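Local coordinates for peptidase S9 prolyl oligopeptidase catalytic domain-containing protein (PDB 4HXF) that probably cleaves peptides as a self-compartmentalizing hexameric serine protease, an acylaminoacyl peptidase that joins a beta-propeller to an alpha/beta-hydrolase fold, at residues A[277-285]-A[389-397]; A[591-602]-A[610-618]. All coordinates share one frame; numbering follows the deposited sequence. Where two conformers were deposited one is given.

In the fold
From the N terminus the chain first builds the four-stranded blades of the propeller. Contact 1 starts in the sixth of these sheets, at the turn between strands 273-280 and 283-289, and closes 104 residues later. By then the chain has completed the seventh four-stranded sheet, from strand 302-308 to strand 332-334, and laid down the first three strands of the hydrolase sheet. It thus ties propeller to hydrolase domain. Contact 2 opens only near the C terminus, where helix 586-605 is met by helix 613-617 after a short connection, and it lies within the hydrolase side. The two loops are in series, neither nested nor crossed, with contact centres about 31 Å apart.

Contact 1 (A[277-285]-A[389-397]); sequences TLFEEGSVN and KGMYGYYFK
Backbone hydrogen bonding joins Gly282 to Tyr394: Tyr394 N donates to Gly282 O over 3.0 Å, and the same oxygen also accepts from Trp302 NE1. A weak bond runs from Gly282 N to Met391 SD at 3.4 Å. Two CA-H...O contacts accompany the close approach of the two backbones, one from Gly282 CA to Tyr392 O (3.3 Å) and one from Gly393 CA to Gly282 O (3.4 Å). This closeness suits two glycines, since a CB on Gly393 would run into Gly282 O and one on Gly282 would crowd Gly393 CA. Gly282 lies in the type I' turn of a beta hairpin, whose strands 273-280 and 283-289 are the inner pair of a four-stranded propeller blade. The turn abuts the hydrolase loop between strand 378-384 and helix 398-405; just before that loop's segment, Gly386 and Gly387 line the inhibitor pocket.

Side-chain packing centres on Met391. With CG anti to the backbone N (chi1 -171°), its chain runs out extended and then bends at chi3 (72°), which sets CE at the in-plane edge of the Phe279 ring, 3.9 Å from CD2. Val284 CG2 is 4.1 Å from this methyl, Met391 CE, which also lies 3.4 Å from Ser283 O. Beside the turn, Ser283 OG, hydrogen-bonded to Gly299 O, approaches Tyr394 CD1 obliquely at 3.4 Å; Tyr394 OH pairs with Trp366 NE1.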
loop_
_atom_site.group_PDB
_atom_site.type_symbol
_atom_site.label_atom_id
_atom_site.label_comp_id
_atom_site.label_asym_id
_atom_site.label_seq_id
_atom_site.Cartn_x
_atom_site.Cartn_y
_atom_site.Cartn_z
ATOM N N THR A 277 -2.475 -45.086 25.708
ATOM C CA THR A 277 -1.108 -45.402 25.520
ATOM C C THR A 277 -0.333 -45.288 26.813
ATOM O O THR A 277 -0.706 -44.502 27.701
ATOM C CB THR A 277 -0.445 -44.441 24.513
ATOM O OG1 THR A 277 -0.827 -43.069 24.771
ATOM C CG2 THR A 277 -0.991 -44.828 23.054
ATOM N N LEU A 278 0.730 -46.054 26.938
ATOM C CA LEU A 278 1.640 -46.033 28.097
ATOM C C LEU A 278 3.025 -45.860 27.709
ATOM O O LEU A 278 3.476 -46.355 26.644
ATOM C CB LEU A 278 1.623 -47.414 28.818
ATOM C CG LEU A 278 0.344 -48.009 29.393
ATOM C CD1 LEU A 278 0.476 -49.453 29.964
ATOM C CD2 LEU A 278 -0.124 -47.031 30.514
ATOM N N PHE A 279 3.767 -45.191 28.580
ATOM C CA PHE A 279 5.218 -45.015 28.438
ATOM C C PHE A 279 5.871 -46.267 29.017
ATOM O O PHE A 279 5.733 -46.618 30.216
ATOM C CB PHE A 279 5.729 -43.817 29.192
ATOM C CG PHE A 279 5.309 -42.499 28.696
ATOM C CD1 PHE A 279 4.247 -41.866 29.304
ATOM C CD2 PHE A 279 6.032 -41.802 27.733
ATOM C CE1 PHE A 279 3.841 -40.606 28.993
ATOM C CE2 PHE A 279 5.588 -40.526 27.364
ATOM C CZ PHE A 279 4.458 -39.946 27.976
ATOM N N GLU A 280 6.573 -47.016 28.177
ATOM C CA GLU A 280 7.132 -48.306 28.572
ATOM C C GLU A 280 8.556 -48.521 27.969
ATOM O O GLU A 280 8.667 -48.874 26.789
ATOM C CB GLU A 280 6.275 -49.474 28.116
ATOM C CG GLU A 280 4.889 -49.558 28.729
ATOM C CD GLU A 280 4.135 -50.781 28.317
ATOM O OE1 GLU A 280 3.533 -50.795 27.289
ATOM O OE2 GLU A 280 4.203 -51.751 29.051
ATOM N N GLU A 281 9.572 -48.363 28.784
ATOM C CA GLU A 281 10.978 -48.690 28.499
ATOM C C GLU A 281 11.405 -48.304 27.099
ATOM O O GLU A 281 11.959 -49.093 26.321
ATOM C CB GLU A 281 11.184 -50.205 28.721
ATOM C CG GLU A 281 10.628 -50.711 30.051
ATOM C CD GLU A 281 9.160 -51.209 29.935
ATOM O OE1 GLU A 281 8.853 -51.813 28.922
ATOM O OE2 GLU A 281 8.282 -50.931 30.810
ATOM N N GLY A 282 11.119 -47.059 26.784
ATOM C CA GLY A 282 11.476 -46.475 25.475
ATOM C C GLY A 282 10.430 -46.443 24.391
ATOM O O GLY A 282 10.621 -45.743 23.416
ATOM N N SER A 283 9.340 -47.159 24.553
ATOM C CA SER A 283 8.233 -47.222 23.624
ATOM C C SER A 283 7.058 -46.427 24.222
ATOM O O SER A 283 6.945 -46.247 25.487
ATOM C CB SER A 283 7.842 -48.687 23.436
ATOM O OG SER A 283 8.909 -49.390 22.809
ATOM N N VAL A 284 6.142 -46.013 23.356
ATOM C CA VAL A 284 4.829 -45.540 23.781
ATOM C C VAL A 284 3.849 -46.500 23.068
ATOM O O VAL A 284 3.738 -46.452 21.841
ATOM C CB VAL A 284 4.546 -44.082 23.534
ATOM C CG1 VAL A 284 3.109 -43.708 23.808
ATOM C CG2 VAL A 284 5.544 -43.222 24.308
ATOM N N ASN A 285 3.171 -47.327 23.836
ATOM C CA ASN A 285 2.420 -48.477 23.329
ATOM C C ASN A 285 0.926 -48.284 23.528
ATOM O O ASN A 285 0.540 -47.700 24.547
ATOM C CB ASN A 285 2.850 -49.779 24.020
ATOM C CG ASN A 285 4.281 -50.198 23.687
ATOM O OD1 ASN A 285 4.709 -50.091 22.516
ATOM N ND2 ASN A 285 5.029 -50.600 24.737
ATOM N N LYS A 389 11.790 -36.347 33.861
ATOM C CA LYS A 389 10.898 -37.474 33.515
ATOM C C LYS A 389 10.520 -37.422 31.996
ATOM O O LYS A 389 9.358 -37.706 31.588
ATOM C CB LYS A 389 9.624 -37.447 34.373
ATOM C CG LYS A 389 8.924 -38.832 34.439
ATOM C CD LYS A 389 7.643 -38.766 35.264
ATOM C CE LYS A 389 6.969 -40.079 35.271
ATOM N NZ LYS A 389 5.582 -40.064 35.894
ATOM N N GLY A 390 11.545 -37.214 31.158
ATOM C CA GLY A 390 11.485 -37.576 29.756
ATOM C C GLY A 390 11.840 -39.027 29.474
ATOM O O GLY A 390 12.074 -39.788 30.401
ATOM N N MET A 391 11.905 -39.382 28.195
ATOM C CA MET A 391 12.203 -40.765 27.883
ATOM C C MET A 391 12.758 -40.849 26.462
ATOM O O MET A 391 12.159 -40.261 25.526
ATOM C CB MET A 391 10.934 -41.595 27.983
ATOM C CG MET A 391 11.209 -43.122 27.877
ATOM S SD MET A 391 9.739 -44.130 27.938
ATOM C CE MET A 391 9.077 -43.745 26.306
ATOM N N TYR A 392 13.909 -41.498 26.305
ATOM C CA TYR A 392 14.426 -41.845 25.009
ATOM C C TYR A 392 14.041 -43.305 24.691
ATOM O O TYR A 392 13.714 -44.110 25.553
ATOM C CB TYR A 392 15.962 -41.819 24.976
ATOM C CG TYR A 392 16.591 -40.434 24.753
ATOM C CD1 TYR A 392 17.818 -40.137 25.329
ATOM C CD2 TYR A 392 16.040 -39.518 23.887
ATOM C CE1 TYR A 392 18.423 -38.906 25.150
ATOM C CE2 TYR A 392 16.663 -38.275 23.671
ATOM C CZ TYR A 392 17.889 -38.010 24.301
ATOM O OH TYR A 392 18.447 -36.784 24.074
ATOM N N GLY A 393 14.089 -43.541 23.387
ATOM C CA GLY A 393 13.916 -44.885 22.891
ATOM C C GLY A 393 13.643 -44.905 21.402
ATOM O O GLY A 393 14.603 -44.906 20.575
ATOM N N TYR A 394 12.367 -45.013 21.067
ATOM C CA TYR A 394 11.932 -45.318 19.673
ATOM C C TYR A 394 11.099 -44.272 18.961
ATOM O O TYR A 394 10.132 -44.584 18.267
ATOM C CB TYR A 394 11.303 -46.712 19.647
ATOM C CG TYR A 394 12.203 -47.745 20.263
ATOM C CD1 TYR A 394 11.825 -48.398 21.475
ATOM C CD2 TYR A 394 13.304 -48.166 19.616
ATOM C CE1 TYR A 394 12.667 -49.348 22.087
ATOM C CE2 TYR A 394 14.153 -49.100 20.211
ATOM C CZ TYR A 394 13.780 -49.733 21.389
ATOM O OH TYR A 394 14.693 -50.659 21.861
ATOM N N TYR A 395 11.452 -43.016 19.207
ATOM C CA TYR A 395 10.903 -41.959 18.383
ATOM C C TYR A 395 12.015 -41.400 17.457
ATOM O O TYR A 395 13.187 -41.738 17.628
ATOM C CB TYR A 395 10.278 -40.891 19.254
ATOM C CG TYR A 395 11.183 -39.945 20.031
ATOM C CD1 TYR A 395 11.476 -40.185 21.396
ATOM C CD2 TYR A 395 11.690 -38.799 19.489
ATOM C CE1 TYR A 395 12.225 -39.306 22.121
ATOM C CE2 TYR A 395 12.550 -38.005 20.185
ATOM C CZ TYR A 395 12.774 -38.240 21.510
ATOM O OH TYR A 395 13.561 -37.345 22.202
ATOM N N PHE A 396 11.606 -40.563 16.481
ATOM C CA PHE A 396 12.463 -40.159 15.438
ATOM C C PHE A 396 13.213 -38.938 15.912
ATOM O O PHE A 396 12.582 -37.892 16.147
ATOM C CB PHE A 396 11.651 -39.865 14.174
ATOM C CG PHE A 396 12.534 -39.418 13.009
ATOM C CD1 PHE A 396 13.189 -40.352 12.248
ATOM C CD2 PHE A 396 12.643 -38.064 12.698
ATOM C CE1 PHE A 396 14.011 -39.966 11.144
ATOM C CE2 PHE A 396 13.490 -37.668 11.689
ATOM C CZ PHE A 396 14.122 -38.614 10.909
ATOM N N LYS A 397 14.528 -39.065 16.092
ATOM C CA LYS A 397 15.308 -37.892 16.625
ATOM C C LYS A 397 16.296 -37.405 15.571
ATOM O O LYS A 397 17.303 -38.066 15.228
ATOM C CB LYS A 397 16.048 -38.185 17.913
ATOM C CG LYS A 397 16.937 -36.986 18.400
ATOM C CD LYS A 397 16.258 -35.860 19.103
ATOM C CE LYS A 397 17.296 -34.857 19.748
ATOM N NZ LYS A 397 16.690 -33.501 20.002
#

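Contact 2 (A[591-602]-A[610-618]); sequences KRYKLFMEFFER and GFDVEKILK
Arg602 and Ile616 lie alongside each other, their side chains running opposite ways, where two helices meet at the C-terminal end of the alpha/beta-hydrolase domain. The short helix 613-617, with Asp612 at its N-cap position making weak bonds to the first turn, lies across segment 591-602 of the long helix 586-605, the axes of these two segments 103° apart.

From CB, the Arg602 side chain leaves with CG anti to its own carbonyl carbon (chi1 -61°) and stays extended to NE. CD is the first atom to touch, 3.6 Å from Ile616 CD1, near the Phe611 ring. NE then donates a fairly straight bond to the anti lone pair of Glu598 OE1 at 3.0 Å. Around CZ the guanidinium lies flat against Ile616, whose CG1 sits 3.6 Å above its centre. NH1 pairs with Glu608, while NH2 bonds a water that donates in turn to Ile616 O. A leucine in its place would probably leave Glu598 OE1 without its charged mate and break the water link to the short helix.

Glu598 is a shared acceptor: Lys594 NZ meets its OE2 at 3.0 Å from above the carboxylate plane. Ile616 CG2 packs on Glu598 CB and CG, and Lys594 CG on Leu617 CG at 4.0 Å. Phe131 and Phe133 of a second subunit pack on Leu617 and Phe611. The edge of Phe599 points at a face of Phe611, a T-shaped pair with centroids 5.3 Å apart and planes at 70°; on the opposite face, toward its rim, rests Ile616 CD1.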
loop_
_atom_site.group_PDB
_atom_site.type_symbol
_atom_site.label_atom_id
_atom_site.label_comp_id
_atom_site.label_asym_id
_atom_site.label_seq_id
_atom_site.Cartn_x
_atom_site.Cartn_y
_atom_site.Cartn_z
ATOM N N LYS A 591 19.126 -23.142 10.822
ATOM C CA LYS A 591 20.343 -22.436 11.320
ATOM C C LYS A 591 20.785 -23.093 12.606
ATOM O O LYS A 591 22.013 -23.328 12.779
ATOM C CB LYS A 591 20.138 -20.946 11.566
ATOM C CG LYS A 591 19.977 -20.174 10.220
ATOM C CD LYS A 591 19.662 -18.710 10.463
ATOM C CE LYS A 591 19.623 -18.044 9.115
ATOM N NZ LYS A 591 19.188 -16.627 9.203
ATOM N N ARG A 592 19.864 -23.509 13.464
ATOM C CA ARG A 592 20.260 -24.263 14.649
ATOM C C ARG A 592 20.908 -25.568 14.291
ATOM O O ARG A 592 21.955 -25.927 14.865
ATOM C CB ARG A 592 19.070 -24.508 15.604
ATOM C CG ARG A 592 19.460 -25.385 16.771
ATOM C CD ARG A 592 18.348 -25.720 17.702
ATOM N NE ARG A 592 18.706 -26.913 18.504
ATOM C CZ ARG A 592 18.666 -28.175 18.088
ATOM N NH1 ARG A 592 19.083 -29.153 18.884
ATOM N NH2 ARG A 592 18.162 -28.503 16.908
ATOM N N TYR A 593 20.302 -26.332 13.367
ATOM C CA TYR A 593 20.917 -27.597 12.985
ATOM C C TYR A 593 22.318 -27.412 12.412
ATOM O O TYR A 593 23.232 -28.219 12.689
ATOM C CB TYR A 593 20.039 -28.399 12.023
ATOM C CG TYR A 593 18.703 -28.924 12.564
ATOM C CD1 TYR A 593 17.496 -28.659 11.884
ATOM C CD2 TYR A 593 18.665 -29.672 13.680
ATOM C CE1 TYR A 593 16.317 -29.230 12.343
ATOM C CE2 TYR A 593 17.477 -30.183 14.212
ATOM C CZ TYR A 593 16.295 -29.949 13.496
ATOM O OH TYR A 593 15.108 -30.475 13.967
ATOM N N LYS A 594 22.538 -26.340 11.639
ATOM C CA LYS A 594 23.818 -26.163 10.995
ATOM C C LYS A 594 24.858 -25.759 12.072
ATOM O O LYS A 594 26.019 -26.255 12.121
ATOM C CB LYS A 594 23.687 -25.065 9.955
ATOM C CG LYS A 594 25.014 -24.757 9.285
ATOM C CD LYS A 594 25.642 -25.949 8.566
ATOM C CE LYS A 594 26.782 -25.548 7.621
ATOM N NZ LYS A 594 27.541 -26.685 6.995
ATOM N N LEU A 595 24.445 -24.912 13.051
ATOM C CA LEU A 595 25.320 -24.566 14.209
ATOM C C LEU A 595 25.723 -25.808 15.006
ATOM O O LEU A 595 26.886 -26.005 15.364
ATOM C CB LEU A 595 24.673 -23.567 15.184
ATOM C CG LEU A 595 24.477 -22.113 14.772
ATOM C CD1 LEU A 595 23.598 -21.373 15.784
ATOM C CD2 LEU A 595 25.881 -21.476 14.656
ATOM N N PHE A 596 24.725 -26.649 15.282
ATOM C CA PHE A 596 24.920 -27.826 16.072
ATOM C C PHE A 596 25.935 -28.720 15.374
ATOM O O PHE A 596 26.921 -29.186 15.978
ATOM C CB PHE A 596 23.570 -28.515 16.200
ATOM C CG PHE A 596 23.536 -29.802 17.034
ATOM C CD1 PHE A 596 23.089 -29.784 18.345
ATOM C CD2 PHE A 596 23.844 -31.040 16.461
ATOM C CE1 PHE A 596 23.050 -30.936 19.103
ATOM C CE2 PHE A 596 23.733 -32.210 17.184
ATOM C CZ PHE A 596 23.391 -32.143 18.537
ATOM N N MET A 597 25.721 -29.002 14.095
ATOM C CA MET A 597 26.610 -29.930 13.434
ATOM C C MET A 597 28.008 -29.343 13.285
ATOM O O MET A 597 28.983 -30.078 13.497
ATOM C CB MET A 597 25.992 -30.505 12.111
ATOM C CG MET A 597 25.772 -29.537 11.001
ATOM S SD MET A 597 24.458 -30.110 9.789
ATOM C CE MET A 597 25.606 -30.054 8.447
ATOM N N GLU A 598 28.110 -28.066 12.980
ATOM C CA GLU A 598 29.430 -27.494 12.819
ATOM C C GLU A 598 30.243 -27.338 14.081
ATOM O O GLU A 598 31.459 -27.513 14.066
ATOM C CB GLU A 598 29.378 -26.148 12.093
ATOM C CG GLU A 598 28.933 -26.265 10.634
ATOM C CD GLU A 598 29.831 -27.192 9.817
ATOM O OE1 GLU A 598 31.088 -27.108 10.013
ATOM O OE2 GLU A 598 29.294 -28.053 9.028
ATOM N N PHE A 599 29.582 -27.099 15.197
ATOM C CA PHE A 599 30.286 -27.045 16.506
ATOM C C PHE A 599 30.918 -28.376 16.811
ATOM O O PHE A 599 32.081 -28.468 17.126
ATOM C CB PHE A 599 29.395 -26.555 17.611
ATOM C CG PHE A 599 30.133 -26.158 18.844
ATOM C CD1 PHE A 599 30.778 -24.920 18.877
ATOM C CD2 PHE A 599 30.246 -27.038 19.939
ATOM C CE1 PHE A 599 31.444 -24.535 20.028
ATOM C CE2 PHE A 599 31.005 -26.681 21.037
ATOM C CZ PHE A 599 31.584 -25.416 21.088
ATOM N N PHE A 600 30.182 -29.486 16.609
ATOM C CA PHE A 600 30.793 -30.785 16.833
ATOM C C PHE A 600 31.855 -31.136 15.798
ATOM O O PHE A 600 32.891 -31.662 16.166
ATOM C CB PHE A 600 29.735 -31.911 16.904
ATOM C CG PHE A 600 29.068 -32.028 18.257
ATOM C CD1 PHE A 600 27.683 -31.969 18.395
ATOM C CD2 PHE A 600 29.822 -32.097 19.440
ATOM C CE1 PHE A 600 27.076 -32.206 19.642
ATOM C CE2 PHE A 600 29.178 -32.191 20.715
ATOM C CZ PHE A 600 27.823 -32.235 20.778
ATOM N N GLU A 601 31.657 -30.764 14.514
ATOM C CA GLU A 601 32.688 -30.970 13.474
ATOM C C GLU A 601 34.015 -30.286 13.907
ATOM O O GLU A 601 35.062 -30.863 13.687
ATOM C CB GLU A 601 32.206 -30.397 12.144
ATOM C CG GLU A 601 31.088 -31.278 11.467
ATOM C CD GLU A 601 31.622 -32.576 10.931
ATOM O OE1 GLU A 601 31.527 -33.564 11.594
ATOM O OE2 GLU A 601 32.232 -32.549 9.894
ATOM N N ARG A 602 33.899 -29.067 14.427
ATOM C CA ARG A 602 35.041 -28.199 14.662
ATOM C C ARG A 602 35.603 -28.237 16.079
ATOM O O ARG A 602 36.691 -27.593 16.319
ATOM C CB ARG A 602 34.743 -26.768 14.194
ATOM C CG ARG A 602 34.445 -26.673 12.698
ATOM C CD ARG A 602 33.731 -25.403 12.315
ATOM N NE ARG A 602 33.353 -25.416 10.912
ATOM C CZ ARG A 602 34.066 -24.950 9.883
ATOM N NH1 ARG A 602 35.270 -24.407 10.021
ATOM N NH2 ARG A 602 33.499 -25.006 8.650
ATOM N N GLY A 610 38.607 -21.142 17.643
ATOM C CA GLY A 610 37.583 -20.134 17.321
ATOM C C GLY A 610 36.296 -20.763 16.789
ATOM O O GLY A 610 36.162 -22.016 16.718
ATOM N N PHE A 611 35.325 -19.901 16.453
ATOM C CA PHE A 611 34.120 -20.313 15.807
ATOM C C PHE A 611 33.562 -19.083 15.043
ATOM O O PHE A 611 32.691 -18.391 15.518
ATOM C CB PHE A 611 33.166 -20.928 16.820
ATOM C CG PHE A 611 32.071 -21.771 16.235
ATOM C CD1 PHE A 611 32.302 -23.056 15.723
ATOM C CD2 PHE A 611 30.823 -21.321 16.200
ATOM C CE1 PHE A 611 31.312 -23.815 15.188
ATOM C CE2 PHE A 611 29.782 -22.141 15.714
ATOM C CZ PHE A 611 30.059 -23.402 15.161
ATOM N N ASP A 612 34.049 -18.911 13.819
ATOM C CA ASP A 612 33.643 -17.768 12.974
ATOM C C ASP A 612 32.293 -18.084 12.375
ATOM O O ASP A 612 32.187 -18.674 11.300
ATOM C CB ASP A 612 34.641 -17.555 11.858
ATOM C CG ASP A 612 34.338 -16.257 11.050
ATOM O OD1 ASP A 612 35.283 -15.735 10.415
ATOM O OD2 ASP A 612 33.157 -15.767 11.095
ATOM N N VAL A 613 31.238 -17.773 13.094
ATOM C CA VAL A 613 29.891 -18.171 12.685
ATOM C C VAL A 613 29.486 -17.527 11.317
ATOM O O VAL A 613 28.732 -18.093 10.557
ATOM C CB VAL A 613 28.937 -17.829 13.846
ATOM C CG1 VAL A 613 28.621 -16.308 13.917
ATOM C CG2 VAL A 613 27.754 -18.701 13.803
ATOM N N GLU A 614 30.013 -16.351 10.991
ATOM C CA GLU A 614 29.648 -15.713 9.708
ATOM C C GLU A 614 30.103 -16.628 8.516
ATOM O O GLU A 614 29.306 -17.002 7.615
ATOM C CB GLU A 614 30.285 -14.318 9.642
ATOM N N LYS A 615 31.365 -17.067 8.613
ATOM C CA LYS A 615 32.023 -17.933 7.616
ATOM C C LYS A 615 31.421 -19.326 7.619
ATOM O O LYS A 615 31.018 -19.850 6.551
ATOM C CB LYS A 615 33.527 -17.992 7.900
ATOM C CG LYS A 615 34.360 -18.618 6.799
ATOM N N ILE A 616 31.305 -19.904 8.831
ATOM C CA ILE A 616 30.897 -21.309 9.008
ATOM C C ILE A 616 29.460 -21.472 8.492
ATOM O O ILE A 616 29.152 -22.509 7.881
ATOM C CB ILE A 616 31.021 -21.783 10.502
ATOM C CG1 ILE A 616 32.492 -21.799 10.964
ATOM C CG2 ILE A 616 30.351 -23.119 10.692
ATOM C CD1 ILE A 616 32.666 -21.940 12.473
ATOM N N LEU A 617 28.600 -20.459 8.692
ATOM C CA LEU A 617 27.187 -20.537 8.256
ATOM C C LEU A 617 26.885 -20.016 6.848
ATOM O O LEU A 617 25.844 -20.366 6.298
ATOM C CB LEU A 617 26.217 -19.912 9.297
ATOM C CG LEU A 617 25.515 -20.929 10.218
ATOM C CD1 LEU A 617 26.485 -21.543 11.247
ATOM C CD2 LEU A 617 24.273 -20.301 10.874
ATOM N N LYS A 618 27.762 -19.237 6.230
ATOM C CA LYS A 618 27.460 -18.745 4.879
ATOM C C LYS A 618 28.736 -18.572 4.057
ATOM O O LYS A 618 29.350 -17.507 4.087
ATOM C CB LYS A 618 26.670 -17.425 4.955
HETATM O O HOH W 1 30.645 -24.998 7.335
#